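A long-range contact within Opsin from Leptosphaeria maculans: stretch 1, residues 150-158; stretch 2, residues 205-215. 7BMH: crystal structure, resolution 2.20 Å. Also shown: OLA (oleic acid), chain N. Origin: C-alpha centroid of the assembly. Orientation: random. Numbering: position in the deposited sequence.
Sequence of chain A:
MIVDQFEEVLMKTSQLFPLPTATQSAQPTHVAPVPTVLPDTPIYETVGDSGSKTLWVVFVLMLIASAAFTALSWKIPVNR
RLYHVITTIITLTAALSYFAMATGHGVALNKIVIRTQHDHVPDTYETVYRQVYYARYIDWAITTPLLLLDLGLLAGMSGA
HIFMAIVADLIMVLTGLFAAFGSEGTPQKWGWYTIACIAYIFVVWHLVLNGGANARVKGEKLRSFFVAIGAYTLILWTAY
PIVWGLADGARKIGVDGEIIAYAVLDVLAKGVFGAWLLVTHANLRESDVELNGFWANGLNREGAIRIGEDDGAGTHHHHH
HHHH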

# COMPACT_ATOMS: atom_id res chain seq x y z
N ASP A 150 13.12 -1.13 3.83
CA ASP A 150 13.97 -1.15 2.64
C ASP A 150 14.58 0.23 2.36
O ASP A 150 15.79 0.36 2.19
CB ASP A 150 13.17 -1.65 1.43
CG ASP A 150 13.46 -3.11 1.06
OD1 ASP A 150 14.37 -3.73 1.62
OD2 ASP A 150 12.77 -3.65 0.16
N LEU A 151 13.74 1.27 2.34
CA LEU A 151 14.24 2.62 2.05
C LEU A 151 15.13 3.15 3.16
O LEU A 151 16.13 3.84 2.88
CB LEU A 151 13.07 3.57 1.83
CG LEU A 151 12.25 3.30 0.58
CD1 LEU A 151 10.94 4.07 0.68
CD2 LEU A 151 13.04 3.71 -0.66
N GLY A 152 14.78 2.87 4.41
CA GLY A 152 15.58 3.36 5.52
C GLY A 152 16.95 2.72 5.56
O GLY A 152 17.95 3.40 5.80
N LEU A 153 17.01 1.41 5.33
CA LEU A 153 18.30 0.74 5.21
C LEU A 153 19.10 1.32 4.05
O LEU A 153 20.31 1.54 4.18
CB LEU A 153 18.10 -0.76 5.00
CG LEU A 153 18.18 -1.75 6.15
CD1 LEU A 153 18.30 -1.10 7.50
CD2 LEU A 153 16.99 -2.72 6.08
N LEU A 154 18.45 1.55 2.92
CA LEU A 154 19.12 2.12 1.76
C LEU A 154 19.72 3.49 2.07
O LEU A 154 20.87 3.78 1.70
CB LEU A 154 18.13 2.23 0.60
CG LEU A 154 18.70 2.73 -0.72
CD1 LEU A 154 19.62 1.67 -1.28
CD2 LEU A 154 17.60 3.05 -1.71
N ALA A 155 18.96 4.35 2.76
CA ALA A 155 19.41 5.70 3.08
C ALA A 155 20.41 5.72 4.23
O ALA A 155 21.14 6.71 4.38
CB ALA A 155 18.22 6.60 3.43
N GLY A 156 20.46 4.66 5.04
CA GLY A 156 21.27 4.66 6.24
C GLY A 156 20.62 5.32 7.44
O GLY A 156 21.33 5.78 8.34
N MET A 157 19.30 5.39 7.48
CA MET A 157 18.64 5.88 8.67
C MET A 157 18.97 4.99 9.86
O MET A 157 19.27 3.81 9.71
CB MET A 157 17.12 5.94 8.47
CG MET A 157 16.71 6.88 7.36
SD MET A 157 14.94 6.91 7.08
CE MET A 157 14.34 7.70 8.56
N SER A 158 18.95 5.59 11.04
CA SER A 158 19.21 4.84 12.26
C SER A 158 18.02 3.97 12.60
O SER A 158 16.91 4.15 12.09
CB SER A 158 19.51 5.80 13.42
OG SER A 158 18.33 6.46 13.87
C1 OLA N . 20.72 0.84 10.34
O1 OLA N . 20.17 1.17 9.27
O2 OLA N . 21.78 1.37 10.77
C2 OLA N . 20.09 -0.25 11.19
C3 OLA N . 18.61 -0.16 11.38
C4 OLA N . 18.10 -1.22 12.34
C5 OLA N . 16.74 -1.78 11.98
C6 OLA N . 15.61 -0.79 12.07
C7 OLA N . 15.02 -0.63 13.46
C8 OLA N . 14.16 -1.76 13.92
C9 OLA N . 12.74 -1.68 13.44
C10 OLA N . 11.69 -1.78 14.22
C11 OLA N . 10.26 -1.82 13.78
C12 OLA N . 9.28 -1.97 14.90
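Stretch 2 205-215: WHLVLNGGANA

Stretch 2 is helical from Trp-205 to Ala-215, with a wider pi-type turn at 207-211. The helix begins before the stretch and continues past it. It runs in the same general direction as helix 150-155, at 36° to it, and the axes approach to 9.1 Å. No direct hydrogen bond joins the two stretches; the contact is made by packing.

Trp-205 takes no part. His-206 (chi1 t) offers a ring face to Met-157: the CE methyl of Met-157 lies 3.8 Å from the ring centroid of His-206, a CH-pi contact. His-206 ND1 donates to Asn-210 OD1 at 2.9 Å, one turn on. Leu-207 brings CD2 to 3.9 Å from Leu-151 CB, and its CG lies 4.1 Å from Met-157 SD. It thus touches both the helix and the loop that follows it. Val-208 and Leu-209 are out of reach.

Asn-210 meets the end of Met-157, with Asn-210 CB 4.1 Å from Met-157 CE. Gly-211 packs with its backbone against two side chains of stretch 1. Its O is 3.4 Å from Ala-155 CB, and its CA is 3.8 Å from Met-157 CG. A side chain here would clash with Leu-207 O in its own helix. Gly-212 and Ala-213 make no contact.

Asn-214 points toward stretch 1. Its CB is 4.2 Å from Met-157 N. Its ND2 donates to Asn-210 O at 2.6 Å, tying the side chain back to its own helix. A water links the stretches, accepting from Ser-158 N at 3.3 Å and, weakly, from Asn-214 ND2 at 2.9 Å. Ala-215 lies beside Ala-155, CA to CA 4.4 Å and CB to CB 4.2 Å. Both side chains are small, in keeping with this close approach near the end of helix 150-155.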

# COMPACT_ATOMS: atom_id res chain seq x y z
N TRP A 205 7.45 13.38 5.48
CA TRP A 205 8.28 14.41 6.09
C TRP A 205 9.53 13.80 6.71
O TRP A 205 10.65 14.28 6.50
CB TRP A 205 7.43 15.16 7.12
CG TRP A 205 8.06 16.31 7.86
CD1 TRP A 205 8.33 16.36 9.20
CD2 TRP A 205 8.42 17.59 7.34
NE1 TRP A 205 8.85 17.59 9.54
CE2 TRP A 205 8.92 18.36 8.41
CE3 TRP A 205 8.38 18.16 6.07
CZ2 TRP A 205 9.38 19.65 8.25
CZ3 TRP A 205 8.84 19.46 5.91
CH2 TRP A 205 9.33 20.19 6.99
N HIS A 206 9.36 12.71 7.46
CA HIS A 206 10.51 12.07 8.10
C HIS A 206 11.47 11.50 7.05
O HIS A 206 12.69 11.69 7.15
CB HIS A 206 9.98 10.98 9.05
CG HIS A 206 11.04 10.30 9.87
ND1 HIS A 206 12.21 10.91 10.25
CD2 HIS A 206 11.08 9.05 10.40
CE1 HIS A 206 12.94 10.07 10.97
NE2 HIS A 206 12.27 8.94 11.07
N LEU A 207 10.96 10.82 6.03
CA LEU A 207 11.88 10.15 5.12
C LEU A 207 12.60 11.15 4.22
O LEU A 207 13.79 11.01 3.96
CB LEU A 207 11.14 9.09 4.30
CG LEU A 207 11.54 7.73 4.90
CD1 LEU A 207 10.55 7.26 5.97
CD2 LEU A 207 11.73 6.70 3.83
N VAL A 208 11.88 12.18 3.75
CA VAL A 208 12.50 13.27 3.01
C VAL A 208 13.65 13.90 3.80
O VAL A 208 14.78 14.01 3.32
CB VAL A 208 11.44 14.33 2.65
CG1 VAL A 208 12.08 15.67 2.31
CG2 VAL A 208 10.60 13.82 1.50
N LEU A 209 13.36 14.33 5.03
CA LEU A 209 14.36 15.05 5.80
C LEU A 209 15.44 14.11 6.32
O LEU A 209 16.64 14.31 6.07
CB LEU A 209 13.67 15.77 6.96
CG LEU A 209 13.48 17.28 7.06
CD1 LEU A 209 13.56 18.02 5.73
CD2 LEU A 209 12.16 17.53 7.73
N ASN A 210 15.04 13.06 7.05
CA ASN A 210 16.05 12.23 7.70
C ASN A 210 16.61 11.18 6.75
O ASN A 210 17.82 10.95 6.73
CB ASN A 210 15.48 11.58 8.96
CG ASN A 210 15.35 12.57 10.10
OD1 ASN A 210 14.25 12.96 10.48
ND2 ASN A 210 16.49 13.02 10.63
N GLY A 211 15.75 10.55 5.95
CA GLY A 211 16.28 9.70 4.91
C GLY A 211 17.12 10.49 3.92
O GLY A 211 18.19 10.04 3.51
N GLY A 212 16.66 11.69 3.58
CA GLY A 212 17.39 12.50 2.62
C GLY A 212 18.74 12.99 3.13
O GLY A 212 19.73 12.97 2.40
N ALA A 213 18.79 13.43 4.39
CA ALA A 213 20.07 13.85 4.98
C ALA A 213 21.03 12.67 5.11
O ALA A 213 22.23 12.81 4.87
CB ALA A 213 19.84 14.51 6.34
N ASN A 214 20.51 11.50 5.49
CA ASN A 214 21.38 10.35 5.65
C ASN A 214 21.87 9.79 4.32
O ASN A 214 22.98 9.27 4.24
CB ASN A 214 20.67 9.26 6.44
CG ASN A 214 20.65 9.55 7.90
OD1 ASN A 214 21.64 9.33 8.59
ND2 ASN A 214 19.52 10.04 8.41
N ALA A 215 21.06 9.89 3.26
CA ALA A 215 21.56 9.39 1.98
C ALA A 215 22.65 10.30 1.42
O ALA A 215 23.54 9.82 0.71
CB ALA A 215 20.40 9.23 0.99
O HOH W 1 18.55 8.82 10.84